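PDB 3DY0: plasma serine protease inhibitor from Homo sapiens, which inhibits serine proteases of blood plasma and other body fluids in a heparin-dependent manner, trapping them irreversibly through its reactive centre loop. Local coordinates for residues 221-226 / 322-327. Sequence-based numbering, arbitrary orientation. Where two conformers were deposited one is given.
Sequences VPYQGN and SGTRAA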
ATOM      1  N   VAL A 221       5.797  17.091  -4.831  1.00  8.65           N
ATOM      2  CA  VAL A 221       7.040  16.969  -5.588  1.00 10.13           C
ATOM      3  C   VAL A 221       6.728  16.005  -6.726  1.00 11.15           C
ATOM      4  O   VAL A 221       6.565  14.804  -6.513  1.00 12.27           O
ATOM      5  CB  VAL A 221       8.181  16.401  -4.721  1.00  9.68           C
ATOM      6  CG1 VAL A 221       9.497  16.440  -5.499  1.00 11.95           C
ATOM      7  CG2 VAL A 221       8.302  17.198  -3.434  1.00 11.02           C
ATOM      8  N   PRO A 222       6.654  16.519  -7.959  1.00 11.23           N
ATOM      9  CA  PRO A 222       6.341  15.702  -9.133  1.00 10.83           C
ATOM     10  C   PRO A 222       7.372  14.706  -9.660  1.00  9.54           C
ATOM     11  O   PRO A 222       8.580  14.928  -9.599  1.00 10.79           O
ATOM     12  CB  PRO A 222       5.985  16.751 -10.179  1.00 12.05           C
ATOM     13  CG  PRO A 222       6.949  17.846  -9.860  1.00 12.23           C
ATOM     14  CD  PRO A 222       6.875  17.927  -8.344  1.00 12.40           C
ATOM     15  N   TYR A 223       6.861  13.592 -10.173  1.00 10.30           N
ATOM     16  CA  TYR A 223       7.696  12.567 -10.783  1.00 11.09           C
ATOM     17  C   TYR A 223       7.550  12.769 -12.280  1.00 14.89           C
ATOM     18  O   TYR A 223       6.645  13.477 -12.722  1.00 15.00           O
ATOM     19  CB  TYR A 223       7.172  11.167 -10.456  1.00 11.48           C
ATOM     20  CG  TYR A 223       7.396  10.739  -9.034  1.00 10.39           C
ATOM     21  CD1 TYR A 223       8.683  10.494  -8.556  1.00 10.21           C
ATOM     22  CD2 TYR A 223       6.324  10.598  -8.156  1.00 11.20           C
ATOM     23  CE1 TYR A 223       8.898  10.121  -7.237  1.00 10.88           C
ATOM     24  CE2 TYR A 223       6.526  10.227  -6.835  1.00 10.88           C
ATOM     25  CZ  TYR A 223       7.815   9.991  -6.383  1.00  9.82           C
ATOM     26  OH  TYR A 223       8.025   9.634  -5.072  1.00  9.89           O
ATOM     27  N   GLN A 224       8.441  12.166 -13.057  1.00 18.18           N
ATOM     28  CA  GLN A 224       8.313  12.250 -14.502  1.00 20.95           C
ATOM     29  C   GLN A 224       7.034  11.467 -14.748  1.00 22.12           C
ATOM     30  O   GLN A 224       6.890  10.348 -14.258  1.00 24.48           O
ATOM     31  CB  GLN A 224       9.485  11.563 -15.202  1.00 21.33           C
ATOM     32  CG  GLN A 224      10.697  12.450 -15.378  1.00 23.05           C
ATOM     33  CD  GLN A 224      11.755  11.816 -16.258  1.00 23.39           C
ATOM     34  OE1 GLN A 224      12.617  12.505 -16.802  1.00 22.92           O
ATOM     35  NE2 GLN A 224      11.703  10.496 -16.393  1.00 24.58           N
ATOM     36  N   GLY A 225       6.102  12.055 -15.485  1.00 22.74           N
ATOM     37  CA  GLY A 225       4.842  11.378 -15.733  1.00 23.51           C
ATOM     38  C   GLY A 225       3.754  12.031 -14.902  1.00 24.04           C
ATOM     39  O   GLY A 225       3.959  13.115 -14.359  1.00 25.51           O
ATOM     40  N   ASN A 226       2.608  11.370 -14.774  1.00 24.25           N
ATOM     41  CA  ASN A 226       1.489  11.937 -14.026  1.00 23.74           C
ATOM     42  C   ASN A 226       1.549  11.762 -12.507  1.00 21.90           C
ATOM     43  O   ASN A 226       0.823  12.441 -11.783  1.00 23.52           O
ATOM     44  CB  ASN A 226       0.169  11.353 -14.545  1.00 27.55           C
ATOM     45  CG  ASN A 226      -1.041  12.177 -14.134  1.00 31.53           C
ATOM     46  OD1 ASN A 226      -2.186  11.769 -14.341  1.00 34.89           O
ATOM     47  ND2 ASN A 226      -0.795  13.348 -13.557  1.00 33.50           N
ATOM     48  N   SER A 322      17.707  11.105  -7.168  0.50 11.47           N
ATOM     49  CA  SER A 322      17.209  10.848  -8.516  0.50 12.28           C
ATOM     50  C   SER A 322      15.710  10.582  -8.606  0.50 10.95           C
ATOM     51  O   SER A 322      15.079  10.922  -9.606  0.50 11.51           O
ATOM     52  CB  SER A 322      17.963   9.672  -9.143  0.50 14.49           C
ATOM     53  OG  SER A 322      17.616   8.454  -8.512  0.50 17.90           O
ATOM     54  N   GLY A 323      15.134   9.969  -7.577  1.00  9.88           N
ATOM     55  CA  GLY A 323      13.713   9.686  -7.629  1.00  9.22           C
ATOM     56  C   GLY A 323      13.234   8.793  -6.509  1.00  9.83           C
ATOM     57  O   GLY A 323      13.677   8.921  -5.370  1.00 10.83           O
ATOM     58  N   THR A 324      12.331   7.879  -6.849  1.00  8.94           N
ATOM     59  CA  THR A 324      11.748   6.965  -5.875  1.00  9.74           C
ATOM     60  C   THR A 324      11.469   5.582  -6.447  1.00  9.99           C
ATOM     61  O   THR A 324      11.077   5.444  -7.600  1.00 10.78           O
ATOM     62  CB  THR A 324      10.396   7.529  -5.346  1.00  8.97           C
ATOM     63  OG1 THR A 324      10.627   8.756  -4.647  1.00  9.72           O
ATOM     64  CG2 THR A 324       9.704   6.526  -4.415  1.00  8.15           C
ATOM     65  N   ARG A 325      11.710   4.562  -5.634  1.00  8.83           N
ATOM     66  CA  ARG A 325      11.378   3.192  -6.003  1.00 10.23           C
ATOM     67  C   ARG A 325      10.520   2.738  -4.835  1.00 10.39           C
ATOM     68  O   ARG A 325      10.865   2.983  -3.677  1.00 10.82           O
ATOM     69  CB  ARG A 325      12.609   2.284  -6.106  1.00 11.79           C
ATOM     70  CG  ARG A 325      13.344   2.363  -7.432  1.00 13.52           C
ATOM     71  CD  ARG A 325      14.179   3.618  -7.500  1.00 17.15           C
ATOM     72  NE  ARG A 325      15.101   3.668  -6.372  1.00 19.00           N
ATOM     73  CZ  ARG A 325      15.782   4.746  -6.007  1.00 19.83           C
ATOM     74  NH1 ARG A 325      16.596   4.688  -4.962  1.00 20.23           N
ATOM     75  NH2 ARG A 325      15.645   5.880  -6.684  1.00 16.95           N
ATOM     76  N   ALA A 326       9.389   2.114  -5.138  1.00  9.37           N
ATOM     77  CA  ALA A 326       8.495   1.622  -4.097  1.00  9.01           C
ATOM     78  C   ALA A 326       7.862   0.337  -4.589  1.00  8.64           C
ATOM     79  O   ALA A 326       7.579   0.181  -5.778  1.00 10.54           O
ATOM     80  CB  ALA A 326       7.412   2.653  -3.780  1.00  9.10           C
ATOM     81  N   ALA A 327       7.633  -0.590  -3.673  1.00  8.56           N
ATOM     82  CA  ALA A 327       7.029  -1.851  -4.059  1.00  9.08           C
ATOM     83  C   ALA A 327       6.322  -2.454  -2.872  1.00  8.37           C
ATOM     84  O   ALA A 327       6.594  -2.102  -1.733  1.00  8.12           O
ATOM     85  CB  ALA A 327       8.095  -2.809  -4.564  1.00  8.46           C
TER
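Tyr223 and Thr324 meet through their hydroxyl groups, and this one pair joins the turn after strand 216-222 to the start of strand 323-335. The bond between Tyr223 OH and Thr324 OG1 measures 2.8 Å, and either oxygen could be the donor. Both residues are buried, and the bond gives each hydroxyl a polar partner there. OG1 lies in the plane of the phenol ring, at its edge. With chi1 at -64°, OG1 lies beside the backbone N and opposite the carbonyl carbon, which turns it to the phenol; CG2 is left anti to N.

Van der Waals contact backs the bond: CB and CG2 of Thr324 lie to one side of the ring plane. Thr324 CB sits 3.5 Å from Tyr223 CE1, and the methyl CG2 comes within 3.6 Å of Tyr223 OH. The two backbones stay well apart, 7.4 Å between the CA atoms of Tyr223 and Gly323 where they come nearest, and the phenol bridges the gap.

Tyr223 stacks on Trp173 and meets Phe169 edge-to-face, which probably helps to hold the ring's orientation. Arg325 points away from the turn and forms salt bridges with Asp320 and Glu318.

The contact lies in the serpin breach, where central sheet A meets sheet B, home of strands 216-222 and 228-234. In this cleaved form, strand 323-335 is the reactive centre loop, inserted antiparallel between 159-172 and 307-319. Thr324 lies in its hinge, where insertion begins, so the bond probably belongs to the loop-inserted state. Thr324 bonds through its backbone to Ala171 and packs on Val317 and Val319; Tyr223 touches Ala171 and Ala229, and the bound peptide, presumably the C-terminal fragment, packs apolar side chains on both.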